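Local coordinates for variable region-containing chitin-binding protein 3 (Branchiostoma floridae, PDB 1XT5) that probably binds and hydrolyses chitin as an innate immune-type receptor, represented here by its immunoglobulin V-set domain, at residues Gly1-Thr6 with Val111-Ile116; Lys55-Trp60 with Asp71-Ser76; Val16-Thr21 with Leu129-His134; Leu24-Gln29 with Ala90-Arg95. All coordinates share one frame; numbering follows the deposited sequence.

Interaction 1 of 4, residues Gly1-Thr6 with Val111-Ile116; sequences GQSIMT and VAQWSI. With SO4 (sulfate ion), chain B.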
loop_
_atom_site.group_PDB
_atom_site.type_symbol
_atom_site.label_atom_id
_atom_site.label_comp_id
_atom_site.label_asym_id
_atom_site.label_seq_id
_atom_site.Cartn_x
_atom_site.Cartn_y
_atom_site.Cartn_z
ATOM N N GLY A 1 -18.993 13.954 11.020
ATOM C CA GLY A 1 -20.010 13.068 10.471
ATOM C C GLY A 1 -19.508 12.153 9.388
ATOM O O GLY A 1 -19.224 10.985 9.614
ATOM N N GLN A 2 -19.403 12.705 8.176
ATOM C CA GLN A 2 -18.973 11.902 7.040
ATOM C C GLN A 2 -17.579 11.363 7.237
ATOM O O GLN A 2 -16.617 12.117 7.501
ATOM C CB GLN A 2 -18.996 12.773 5.771
ATOM C CG GLN A 2 -18.576 12.002 4.532
ATOM C CD GLN A 2 -19.431 10.786 4.241
ATOM O OE1 GLN A 2 -20.629 10.910 4.010
ATOM N NE2 GLN A 2 -18.817 9.613 4.176
ATOM N N SER A 3 -17.379 10.045 7.135
ATOM C CA SER A 3 -16.048 9.464 7.144
ATOM C C SER A 3 -15.320 9.894 5.863
ATOM O O SER A 3 -15.931 9.806 4.794
ATOM C CB SER A 3 -16.170 7.951 7.070
ATOM O OG SER A 3 -16.939 7.348 8.114
ATOM N N ILE A 4 -14.072 10.367 5.992
ATOM C CA ILE A 4 -13.319 10.777 4.794
ATOM C C ILE A 4 -11.894 10.271 4.877
ATOM O O ILE A 4 -11.140 10.586 5.781
ATOM C CB ILE A 4 -13.338 12.309 4.577
ATOM C CG1 ILE A 4 -14.785 12.836 4.523
ATOM C CG2 ILE A 4 -12.538 12.656 3.343
ATOM C CD1 ILE A 4 -14.903 14.325 4.382
ATOM N N MET A 5 -11.513 9.483 3.888
ATOM C CA MET A 5 -10.155 8.971 3.741
ATOM C C MET A 5 -9.243 9.905 3.013
ATOM O O MET A 5 -9.601 10.419 1.955
ATOM C CB MET A 5 -10.231 7.652 2.970
ATOM C CG MET A 5 -8.880 6.918 2.918
ATOM S SD MET A 5 -8.361 6.241 4.476
ATOM C CE MET A 5 -9.510 4.856 4.611
ATOM N N THR A 6 -8.012 10.092 3.491
ATOM C CA THR A 6 -7.020 10.841 2.728
ATOM C C THR A 6 -5.682 10.120 2.822
ATOM O O THR A 6 -5.147 9.964 3.945
ATOM C CB THR A 6 -6.865 12.278 3.222
ATOM O OG1 THR A 6 -8.097 12.983 3.082
ATOM C CG2 THR A 6 -5.806 13.031 2.392
ATOM N N VAL A 111 -6.039 2.978 0.469
ATOM C CA VAL A 111 -6.555 2.715 1.797
ATOM C C VAL A 111 -8.071 2.962 1.729
ATOM O O VAL A 111 -8.520 3.997 1.207
ATOM C CB VAL A 111 -5.879 3.558 2.877
ATOM C CG1 VAL A 111 -6.347 3.121 4.273
ATOM C CG2 VAL A 111 -4.368 3.487 2.795
ATOM N N ALA A 112 -8.856 2.012 2.228
ATOM C CA ALA A 112 -10.296 2.088 2.058
ATOM C C ALA A 112 -10.999 1.545 3.296
ATOM O O ALA A 112 -10.514 0.615 3.944
ATOM C CB ALA A 112 -10.755 1.247 0.862
ATOM N N GLN A 113 -12.169 2.093 3.566
ATOM C CA GLN A 113 -13.078 1.439 4.471
ATOM C C GLN A 113 -13.333 -0.004 4.027
ATOM O O GLN A 113 -13.335 -0.273 2.825
ATOM C CB GLN A 113 -14.409 2.140 4.514
ATOM C CG GLN A 113 -14.326 3.553 5.013
ATOM C CD GLN A 113 -15.696 4.211 4.956
ATOM O OE1 GLN A 113 -16.309 4.289 3.895
ATOM N NE2 GLN A 113 -16.184 4.651 6.096
ATOM N N TRP A 114 -13.594 -0.899 4.947
ATOM C CA TRP A 114 -13.901 -2.283 4.583
ATOM C C TRP A 114 -15.122 -2.373 3.663
ATOM O O TRP A 114 -15.166 -3.246 2.800
ATOM C CB TRP A 114 -14.200 -3.139 5.797
ATOM C CG TRP A 114 -13.023 -3.472 6.642
ATOM C CD1 TRP A 114 -11.738 -3.090 6.518
ATOM C CD2 TRP A 114 -13.038 -4.310 7.811
ATOM N NE1 TRP A 114 -10.948 -3.613 7.476
ATOM C CE2 TRP A 114 -11.738 -4.381 8.320
ATOM C CE3 TRP A 114 -14.050 -5.018 8.465
ATOM C CZ2 TRP A 114 -11.382 -5.107 9.459
ATOM C CZ3 TRP A 114 -13.721 -5.737 9.583
ATOM C CH2 TRP A 114 -12.432 -5.783 10.067
ATOM N N SER A 115 -16.114 -1.566 3.949
ATOM C CA SER A 115 -17.275 -1.408 3.068
ATOM C C SER A 115 -17.283 0.055 2.629
ATOM O O SER A 115 -17.456 0.980 3.447
ATOM C CB SER A 115 -18.534 -1.805 3.780
ATOM O OG SER A 115 -19.661 -1.580 2.919
ATOM N N ILE A 116 -17.054 0.254 1.344
ATOM C CA ILE A 116 -16.909 1.622 0.807
ATOM C C ILE A 116 -18.290 2.188 0.572
ATOM O O ILE A 116 -18.859 2.060 -0.501
ATOM C CB ILE A 116 -16.037 1.640 -0.449
ATOM C CG1 ILE A 116 -14.697 0.987 -0.220
ATOM C CG2 ILE A 116 -15.888 3.056 -1.002
ATOM C CD1 ILE A 116 -13.901 0.681 -1.458
HETATM S S SO4 B . -19.936 6.840 6.366
HETATM O O1 SO4 B . -21.185 6.111 6.870
HETATM O O2 SO4 B . -18.772 5.982 6.632
HETATM O O3 SO4 B . -19.783 8.106 6.946
HETATM O O4 SO4 B . -20.099 6.987 4.924
#

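Interaction 2 of 4, residues Lys55-Trp60 with Asp71-Ser76; sequences KGNYNW and DSYKES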
loop_
_atom_site.group_PDB
_atom_site.type_symbol
_atom_site.label_atom_id
_atom_site.label_comp_id
_atom_site.label_asym_id
_atom_site.label_seq_id
_atom_site.Cartn_x
_atom_site.Cartn_y
_atom_site.Cartn_z
ATOM N N LYS A 55 -1.960 -6.886 0.356
ATOM C CA LYS A 55 -3.218 -6.491 0.972
ATOM C C LYS A 55 -3.125 -6.786 2.479
ATOM O O LYS A 55 -2.543 -7.806 2.875
ATOM C CB LYS A 55 -4.432 -7.174 0.357
ATOM C CG LYS A 55 -5.807 -6.631 0.702
ATOM C CD LYS A 55 -6.929 -7.336 -0.030
ATOM C CE LYS A 55 -8.286 -6.808 0.323
ATOM N NZ LYS A 55 -9.372 -7.518 -0.433
ATOM N N GLY A 56 -3.724 -5.946 3.295
ATOM C CA GLY A 56 -3.776 -6.217 4.702
ATOM C C GLY A 56 -4.777 -5.375 5.436
ATOM O O GLY A 56 -5.217 -4.332 4.956
ATOM N N ASN A 57 -5.110 -5.818 6.648
ATOM C CA ASN A 57 -5.954 -5.044 7.518
ATOM C C ASN A 57 -5.756 -5.523 8.960
ATOM O O ASN A 57 -5.552 -6.698 9.194
ATOM C CB ASN A 57 -7.458 -5.155 7.187
ATOM C CG ASN A 57 -8.015 -6.555 7.158
ATOM O OD1 ASN A 57 -7.983 -7.271 6.178
ATOM N ND2 ASN A 57 -8.567 -6.986 8.306
ATOM N N TYR A 58 -5.858 -4.605 9.907
ATOM C CA TYR A 58 -5.958 -5.025 11.301
ATOM C C TYR A 58 -7.259 -5.814 11.496
ATOM O O TYR A 58 -8.266 -5.515 10.849
ATOM C CB TYR A 58 -6.012 -3.806 12.221
ATOM C CG TYR A 58 -4.717 -3.036 12.279
ATOM C CD1 TYR A 58 -4.629 -1.741 11.802
ATOM C CD2 TYR A 58 -3.568 -3.581 12.811
ATOM C CE1 TYR A 58 -3.469 -1.013 11.866
ATOM C CE2 TYR A 58 -2.384 -2.857 12.864
ATOM C CZ TYR A 58 -2.330 -1.589 12.379
ATOM O OH TYR A 58 -1.161 -0.867 12.402
ATOM N N ASN A 59 -7.232 -6.760 12.379
ATOM C CA ASN A 59 -8.434 -7.483 12.751
ATOM C C ASN A 59 -9.136 -6.704 13.847
ATOM O O ASN A 59 -8.556 -6.004 14.663
ATOM C CB ASN A 59 -8.093 -8.887 13.208
ATOM C CG ASN A 59 -7.601 -9.724 12.017
ATOM O OD1 ASN A 59 -8.041 -9.525 10.892
ATOM N ND2 ASN A 59 -6.725 -10.683 12.323
ATOM N N TRP A 60 -10.441 -6.907 13.887
ATOM C CA TRP A 60 -11.319 -6.257 14.846
ATOM C C TRP A 60 -11.013 -6.818 16.220
ATOM O O TRP A 60 -10.831 -8.024 16.320
ATOM C CB TRP A 60 -12.763 -6.594 14.448
ATOM C CG TRP A 60 -13.775 -6.074 15.370
ATOM C CD1 TRP A 60 -14.246 -4.802 15.450
ATOM C CD2 TRP A 60 -14.458 -6.833 16.380
ATOM N NE1 TRP A 60 -15.191 -4.701 16.451
ATOM C CE2 TRP A 60 -15.334 -5.951 17.030
ATOM C CE3 TRP A 60 -14.338 -8.196 16.720
ATOM C CZ2 TRP A 60 -16.132 -6.421 18.060
ATOM C CZ3 TRP A 60 -15.135 -8.665 17.745
ATOM C CH2 TRP A 60 -15.979 -7.760 18.351
ATOM N N ASP A 71 -2.247 -9.009 15.290
ATOM C CA ASP A 71 -3.589 -9.511 15.056
ATOM C C ASP A 71 -4.106 -8.802 13.800
ATOM O O ASP A 71 -4.876 -7.872 13.854
ATOM C CB ASP A 71 -4.496 -9.224 16.230
ATOM C CG ASP A 71 -5.826 -9.964 16.089
ATOM O OD1 ASP A 71 -5.986 -10.769 15.170
ATOM O OD2 ASP A 71 -6.649 -9.692 16.993
ATOM N N SER A 72 -3.611 -9.269 12.660
ATOM C CA SER A 72 -3.874 -8.627 11.399
ATOM C C SER A 72 -3.795 -9.670 10.294
ATOM O O SER A 72 -3.091 -10.673 10.428
ATOM C CB SER A 72 -2.876 -7.506 11.112
ATOM O OG SER A 72 -1.562 -7.987 11.027
ATOM N N TYR A 73 -4.418 -9.349 9.188
ATOM C CA TYR A 73 -4.246 -10.021 7.895
ATOM C C TYR A 73 -3.194 -9.259 7.110
ATOM O O TYR A 73 -3.323 -8.053 6.966
ATOM C CB TYR A 73 -5.573 -9.984 7.122
ATOM C CG TYR A 73 -5.411 -10.356 5.660
ATOM C CD1 TYR A 73 -4.959 -11.577 5.269
ATOM C CD2 TYR A 73 -5.741 -9.410 4.673
ATOM C CE1 TYR A 73 -4.816 -11.911 3.934
ATOM C CE2 TYR A 73 -5.596 -9.757 3.331
ATOM C CZ TYR A 73 -5.141 -10.977 2.944
ATOM O OH TYR A 73 -5.018 -11.278 1.600
ATOM N N LYS A 74 -2.195 -9.982 6.610
ATOM C CA LYS A 74 -1.188 -9.405 5.732
ATOM C C LYS A 74 -0.838 -10.439 4.691
ATOM O O LYS A 74 -0.508 -11.571 5.063
ATOM C CB LYS A 74 0.064 -8.981 6.492
ATOM C CG LYS A 74 -0.163 -7.875 7.491
ATOM C CD LYS A 74 1.137 -7.348 8.093
ATOM C CE LYS A 74 0.873 -6.246 9.075
ATOM N NZ LYS A 74 2.074 -5.613 9.637
ATOM N N GLU A 75 -0.849 -10.078 3.419
ATOM C CA GLU A 75 -0.525 -11.027 2.363
ATOM C C GLU A 75 0.144 -10.317 1.211
ATOM O O GLU A 75 -0.290 -9.239 0.789
ATOM C CB GLU A 75 -1.788 -11.739 1.885
ATOM C CG GLU A 75 -1.541 -12.826 0.862
ATOM C CD GLU A 75 -2.687 -13.751 0.589
ATOM O OE1 GLU A 75 -3.809 -13.460 1.051
ATOM O OE2 GLU A 75 -2.449 -14.751 -0.150
ATOM N N SER A 76 1.181 -10.943 0.655
ATOM C CA SER A 76 1.791 -10.523 -0.605
ATOM C C SER A 76 1.442 -11.527 -1.692
ATOM O O SER A 76 1.148 -12.694 -1.426
ATOM C CB SER A 76 3.283 -10.406 -0.468
ATOM O OG SER A 76 3.921 -11.580 0.024
HETATM O O HOH W 1 -5.710 -5.582 15.382
HETATM O O HOH W 2 -9.341 -10.057 16.606
#

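Interaction 3 of 4, residues Val16-Thr21 with Leu129-His134; sequences VHAGGT and LKVTGH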
loop_
_atom_site.group_PDB
_atom_site.type_symbol
_atom_site.label_atom_id
_atom_site.label_comp_id
_atom_site.label_asym_id
_atom_site.label_seq_id
_atom_site.Cartn_x
_atom_site.Cartn_y
_atom_site.Cartn_z
ATOM N N VAL A 16 15.960 2.408 -6.909
ATOM C CA VAL A 16 16.836 1.418 -6.320
ATOM C C VAL A 16 17.491 0.600 -7.414
ATOM O O VAL A 16 16.972 0.483 -8.522
ATOM C CB VAL A 16 16.000 0.471 -5.432
ATOM C CG1 VAL A 16 15.107 -0.450 -6.222
ATOM C CG2 VAL A 16 16.922 -0.300 -4.501
ATOM N N HIS A 17 18.637 -0.002 -7.090
ATOM C CA HIS A 17 19.242 -0.978 -8.000
ATOM C C HIS A 17 18.481 -2.299 -7.938
ATOM O O HIS A 17 18.001 -2.689 -6.867
ATOM C CB HIS A 17 20.700 -1.129 -7.512
ATOM C CG HIS A 17 21.602 0.055 -7.462
ATOM N ND1 HIS A 17 22.235 0.651 -6.400
ATOM C CD2 HIS A 17 22.010 0.791 -8.515
ATOM C CE1 HIS A 17 22.970 1.692 -6.826
ATOM N NE2 HIS A 17 22.849 1.808 -8.151
ATOM N N ALA A 18 18.467 -3.043 -9.037
ATOM C CA ALA A 18 17.888 -4.389 -9.033
ATOM C C ALA A 18 18.726 -5.197 -8.063
ATOM O O ALA A 18 19.975 -5.098 -8.000
ATOM C CB ALA A 18 17.794 -4.982 -10.424
ATOM N N GLY A 19 18.043 -6.049 -7.322
ATOM C CA GLY A 19 18.565 -6.885 -6.296
ATOM C C GLY A 19 18.512 -6.201 -4.955
ATOM O O GLY A 19 18.656 -6.873 -3.924
ATOM N N GLY A 20 18.275 -4.901 -4.933
ATOM C CA GLY A 20 18.248 -4.156 -3.701
ATOM C C GLY A 20 16.874 -4.182 -3.038
ATOM O O GLY A 20 15.958 -4.843 -3.506
ATOM N N THR A 21 16.772 -3.516 -1.910
ATOM C CA THR A 21 15.592 -3.337 -1.112
ATOM C C THR A 21 15.174 -1.874 -1.155
ATOM O O THR A 21 16.019 -0.970 -1.045
ATOM C CB THR A 21 15.812 -3.813 0.314
ATOM O OG1 THR A 21 16.101 -5.227 0.292
ATOM C CG2 THR A 21 14.598 -3.575 1.207
ATOM N N LEU A 129 8.428 3.492 -8.967
ATOM C CA LEU A 129 9.679 2.811 -8.667
ATOM C C LEU A 129 10.537 2.785 -9.966
ATOM O O LEU A 129 10.112 2.209 -10.946
ATOM C CB LEU A 129 9.438 1.400 -8.212
ATOM C CG LEU A 129 10.720 0.577 -7.923
ATOM C CD1 LEU A 129 11.590 1.267 -6.896
ATOM C CD2 LEU A 129 10.299 -0.837 -7.538
ATOM N N LYS A 130 11.676 3.428 -9.876
ATOM C CA LYS A 130 12.707 3.377 -10.906
ATOM C C LYS A 130 13.737 2.362 -10.513
ATOM O O LYS A 130 14.246 2.358 -9.368
ATOM C CB LYS A 130 13.379 4.736 -11.105
ATOM C CG LYS A 130 12.515 5.815 -11.652
ATOM C CD LYS A 130 13.262 7.154 -11.631
ATOM C CE LYS A 130 12.670 8.229 -12.433
ATOM N NZ LYS A 130 13.375 9.544 -12.334
ATOM N N VAL A 131 14.036 1.430 -11.411
ATOM C CA VAL A 131 15.061 0.425 -11.200
ATOM C C VAL A 131 16.273 0.860 -11.999
ATOM O O VAL A 131 16.224 0.885 -13.211
ATOM C CB VAL A 131 14.576 -0.992 -11.532
ATOM C CG1 VAL A 131 15.676 -2.012 -11.287
ATOM C CG2 VAL A 131 13.308 -1.323 -10.760
ATOM N N THR A 132 17.357 1.215 -11.314
ATOM C CA THR A 132 18.548 1.740 -11.964
ATOM C C THR A 132 19.054 0.797 -13.014
ATOM O O THR A 132 19.220 -0.388 -12.726
ATOM C CB THR A 132 19.646 1.976 -10.911
ATOM O OG1 THR A 132 19.041 2.765 -9.847
ATOM C CG2 THR A 132 20.869 2.685 -11.447
ATOM N N GLY A 133 19.305 1.324 -14.204
ATOM C CA GLY A 133 19.805 0.525 -15.276
ATOM C C GLY A 133 18.784 -0.282 -15.998
ATOM O O GLY A 133 19.158 -1.030 -16.917
ATOM N N HIS A 134 17.512 -0.139 -15.627
ATOM C CA HIS A 134 16.424 -0.880 -16.287
ATOM C C HIS A 134 15.304 0.058 -16.679
ATOM O O HIS A 134 14.841 -0.003 -17.800
ATOM C CB HIS A 134 15.943 -2.036 -15.389
ATOM C CG HIS A 134 16.988 -3.058 -15.267
ATOM N ND1 HIS A 134 17.862 -3.284 -14.283
ATOM C CD2 HIS A 134 17.285 -3.884 -16.331
ATOM C CE1 HIS A 134 18.707 -4.262 -14.691
ATOM N NE2 HIS A 134 18.353 -4.636 -15.944
HETATM O O HOH W 3 20.098 -2.426 -11.302
#

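Interaction 4 of 4, residues Leu24-Gln29 with Ala90-Arg95; sequences LPCSYQ and AAPTLR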
loop_
_atom_site.group_PDB
_atom_site.type_symbol
_atom_site.label_atom_id
_atom_site.label_comp_id
_atom_site.label_asym_id
_atom_site.label_seq_id
_atom_site.Cartn_x
_atom_site.Cartn_y
_atom_site.Cartn_z
ATOM N N LEU A 24 8.537 2.321 -0.250
ATOM C CA LEU A 24 7.638 3.238 -0.935
ATOM C C LEU A 24 6.732 3.837 0.155
ATOM O O LEU A 24 5.832 3.154 0.629
ATOM C CB LEU A 24 6.781 2.580 -1.986
ATOM C CG LEU A 24 7.596 1.986 -3.140
ATOM C CD1 LEU A 24 8.466 0.807 -2.931
ATOM C CD2 LEU A 24 6.633 1.500 -4.254
ATOM N N PRO A 25 7.005 5.060 0.633
ATOM C CA PRO A 25 6.241 5.589 1.757
ATOM C C PRO A 25 4.772 5.811 1.460
ATOM O O PRO A 25 4.369 6.218 0.379
ATOM C CB PRO A 25 6.979 6.905 2.080
ATOM C CG PRO A 25 8.364 6.679 1.593
ATOM C CD PRO A 25 8.157 5.934 0.309
ATOM N N CYS A 26 3.957 5.619 2.493
ATOM C CA CYS A 26 2.552 5.918 2.405
ATOM C C CYS A 26 2.005 6.196 3.809
ATOM O O CYS A 26 2.396 5.506 4.749
ATOM C CB CYS A 26 1.801 4.746 1.794
ATOM S SG CYS A 26 0.022 5.109 1.574
ATOM N N SER A 27 1.134 7.187 3.908
ATOM C CA SER A 27 0.454 7.490 5.141
ATOM C C SER A 27 -1.046 7.709 4.834
ATOM O O SER A 27 -1.429 7.917 3.689
ATOM C CB SER A 27 0.989 8.729 5.843
ATOM O OG SER A 27 0.690 9.915 5.098
ATOM N N TYR A 28 -1.889 7.695 5.865
ATOM C CA TYR A 28 -3.281 8.059 5.646
ATOM C C TYR A 28 -3.856 8.626 6.934
ATOM O O TYR A 28 -3.379 8.339 8.050
ATOM C CB TYR A 28 -4.139 6.866 5.124
ATOM C CG TYR A 28 -4.441 5.848 6.195
ATOM C CD1 TYR A 28 -5.589 5.943 6.974
ATOM C CD2 TYR A 28 -3.587 4.782 6.466
ATOM C CE1 TYR A 28 -5.884 5.061 7.950
ATOM C CE2 TYR A 28 -3.883 3.873 7.488
ATOM C CZ TYR A 28 -5.032 4.016 8.219
ATOM O OH TYR A 28 -5.300 3.142 9.244
ATOM N N GLN A 29 -4.978 9.335 6.741
ATOM C CA GLN A 29 -5.844 9.781 7.793
ATOM C C GLN A 29 -7.274 9.431 7.409
ATOM O O GLN A 29 -7.656 9.621 6.285
ATOM C CB GLN A 29 -5.741 11.257 8.065
ATOM C CG GLN A 29 -4.402 11.554 8.748
ATOM C CD GLN A 29 -4.336 11.057 10.181
ATOM O OE1 GLN A 29 -3.393 10.353 10.558
ATOM N NE2 GLN A 29 -5.310 11.361 11.065
ATOM N N ALA A 90 -1.085 1.020 9.937
ATOM C CA ALA A 90 -1.543 2.379 10.197
ATOM C C ALA A 90 -0.670 3.410 9.496
ATOM O O ALA A 90 -1.104 4.591 9.426
ATOM C CB ALA A 90 -1.555 2.688 11.696
ATOM N N ALA A 91 0.472 3.052 8.970
ATOM C CA ALA A 91 1.425 3.952 8.288
ATOM C C ALA A 91 2.061 3.095 7.194
ATOM O O ALA A 91 3.202 2.641 7.303
ATOM C CB ALA A 91 2.454 4.488 9.270
ATOM N N PRO A 92 1.270 2.731 6.164
ATOM C CA PRO A 92 1.513 1.534 5.367
ATOM C C PRO A 92 2.543 1.638 4.258
ATOM O O PRO A 92 2.371 1.075 3.156
ATOM C CB PRO A 92 0.108 1.218 4.825
ATOM C CG PRO A 92 -0.510 2.590 4.651
ATOM C CD PRO A 92 -0.057 3.324 5.881
ATOM N N THR A 93 3.706 2.195 4.555
ATOM C CA THR A 93 4.860 2.102 3.692
ATOM C C THR A 93 5.135 0.667 3.310
ATOM O O THR A 93 5.147 -0.232 4.166
ATOM C CB THR A 93 6.064 2.685 4.441
ATOM O OG1 THR A 93 5.772 4.047 4.659
ATOM C CG2 THR A 93 7.388 2.459 3.741
ATOM N N LEU A 94 5.359 0.464 2.007
ATOM C CA LEU A 94 5.685 -0.832 1.438
ATOM C C LEU A 94 7.204 -1.018 1.373
ATOM O O LEU A 94 7.906 -0.127 0.917
ATOM C CB LEU A 94 5.145 -0.878 0.014
ATOM C CG LEU A 94 5.449 -2.160 -0.792
ATOM C CD1 LEU A 94 4.694 -3.342 -0.222
ATOM C CD2 LEU A 94 5.083 -1.942 -2.249
ATOM N N ARG A 95 7.666 -2.184 1.797
ATOM C CA ARG A 95 9.061 -2.615 1.628
ATOM C C ARG A 95 9.072 -3.736 0.596
ATOM O O ARG A 95 8.332 -4.719 0.725
ATOM C CB ARG A 95 9.619 -3.118 2.958
ATOM C CG ARG A 95 11.079 -3.542 2.896
ATOM C CD ARG A 95 11.602 -3.897 4.267
ATOM N NE ARG A 95 12.958 -4.344 4.446
ATOM C CZ ARG A 95 13.297 -5.629 4.428
ATOM N NH1 ARG A 95 12.454 -6.637 4.194
ATOM N NH2 ARG A 95 14.591 -5.898 4.616
HETATM O O HOH W 4 -0.342 7.046 8.362
HETATM O O HOH W 5 -3.171 6.326 10.025
#

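Interaction 1 of 4, residues Gly1-Thr6 with Val111-Ile116
Met5 reaches across to Val111 with CG, SD and CE, and the two side chains cross at about a right angle. CG starts anti to the backbone N (chi1 -172°), and two further bends curl the thioether over the valine: Met5 CE lies 3.6 Å and Met5 SD 3.7 Å from Val111 CG1. Nearer the backbone, Met5 CG comes within 3.4 Å of Val111 O. Tyr28 touches both side chains, so the thioether is packed between the two sheets, near one end of the sandwich. This is the fold of an immunoglobulin V-set domain, with strand 4-8 in one sheet and strand 105-112 in the other. Where the strands run out, the link is polar but indirect. Gln113 NE2 packs on Ser3 CB at 3.4 Å and hydrogen-bonds Asp33 OD2. A sulfate, probably from the crystallisation liquor, bridges the segments through its O2, which takes hydrogen bonds from Ser3 OG at 2.7 Å and Gln113 NE2 at 3.0 Å. Ser3 N points almost straight at sulfate O3 (177°). Gln2 NE2 donates to sulfate O4 and, in plane on a lone pair, to Ser3 O; Arg117 also binds the anion.

Interaction 2 of 4, residues Lys55-Trp60 with Asp71-Ser76
Asn59 and Asp71 meet where strands 55-58 and 72-76 part company. Asn59 ND2 donates to Asp71 OD1 over 2.9 Å, nearly straight and within the plane of its own amide, but reaches the carboxylate from above, the two flat groups standing 73° apart. The backbone seconds this grip, Asn59 N bonding to Asp71 O at 3.0 Å. From there the antiparallel pairing runs back through two hydrogen-bonded pairs, Asn57 with Tyr73 and Lys55 with Glu75, each joined by two N-H to O bonds. On the face carrying these four residues, the Tyr73 ring leans across the neighbouring strand: Asn57 OD1 sits at its edge, 3.4 Å from Tyr73 CD2, while Lys55 CG lies 4.1 Å from Tyr73 CE2.

A second shell fixes these groups. Asn57 CG lies between the backbone N and the carbonyl carbon (chi1 55°), and Asn57 ND2 bonds to Tyr58 O from above that carbonyl plane. Tyr73 OH donates to Glu75 OE1 at 2.6 Å. Beyond the strand ends, a water bridges Trp60 O and Asp71 OD2. On the other face, Tyr58, Ser72 and Lys74 all find Glu69 as a polar partner. Strand 72-76 is the outermost of its sheet, corresponding to C'' of a V-set domain, whereas strand 50-58 has strand 38-44 on its other side.

Interaction 3 of 4, residues Val16-Thr21 with Leu129-His134
Val16 and Val131 pair in parallel, Val16 N donating to Lys130 O at 3.0 Å and Val16 O receiving Thr132 N at 2.9 Å, the latter donor tilted 35° from the carbonyl plane. The same Val16 O also takes a CA-H contact from Val131. Side chains then divide between the two faces. On the inner one, Val16 CG1 meets Leu129 CD1 at 4.0 Å; that valine methyl lies between the backbone N and the carbonyl carbon (chi1 71°). Val131 CG1, anti to its backbone N, packs against Ala18 CB at 3.7 Å, and Val99 touches both valines. On the opposite face, His17 and Thr132 lie side by side and point the same way, but the histidine is modelled in two conformers, so the detail of its contact is doubtful; the threonine hydroxyl has Glu15 as its polar partner.

Past the paired residues the segments diverge, and a water carries the connection on, accepting from Ala18 N and donating to Thr132 O at 2.6 Å. A type II beta turn from His17 to Gly20, closed by Gly20 N to His17 O, then carries segment 16-21 away; Gly19 has the positive phi of its third position. A parallel pair formed by the second part of the first strand, here 13-17, with the last strand is the A'-G pairing of V-set immunoglobulin domains, in which the N-terminal strand changes sheets.

Interaction 4 of 4, residues Leu24-Gln29 with Ala90-Arg95
Around the disulfide pin of the immunoglobulin fold, Cys26 lies against Pro92 and Thr93, between strand 22-31 and the approach to strand 94-96. Within these segments the one antiparallel bridge is Leu24 with Leu94, a hydrogen-bonded pair, Leu24 N to Leu94 O at 2.8 Å and Leu94 N to Leu24 O at 3.1 Å. Two residues after Leu24, a side chain takes over: Thr93 OG1, anti to its carbonyl carbon (chi1 -63°), accepts from Cys26 N at 3.2 Å. Segment 90-95 is kinked by an inverse gamma turn centred on Pro92, whose CG lies 4.0 Å from Cys26 SG. Cys26 is bonded to Cys109 in the facing sheet; Trp41 packs on Cys26, Leu24 and Leu94 and donates from NE1 to Pro92 O. Tyr28 crosses Pro92 at about a right angle and presents its ring edge, Tyr28 CD2 lying 3.9 Å from Pro92 CD. One water accepts from Tyr28 N and donates to Ala90 O; a second, its O 3.4 Å above the centre of the Tyr28 ring, bridges Tyr28 O and Ala90 O. Proline has no N-H to offer Cys26 O, so beyond Leu24 a hydroxyl, apolar contacts and water replace backbone pairing.

The four contacts illustrate how one V-set sandwich is held by different means at different depths. Interaction 4, its centre about 6 Å from that of the chain, combines one backbone pair with a hydroxyl beside the disulfide; its Tyr28 packs against Met5 and Val111 of interaction 1, a buried cross-sheet contact of thioether packing and a sulfate bridge. Interaction 3, across the chain's centre from interaction 1, is partly buried and joins parallel backbone bonds to aliphatic packing. These two use the consecutive strands 4-8 and 13-17, in different sheets, and both reach the larger sheet. Interaction 2 is the surface member, an edge pair dominated by backbone and polar bonds; Tyr58 OH links it to Ala90 N of interaction 4.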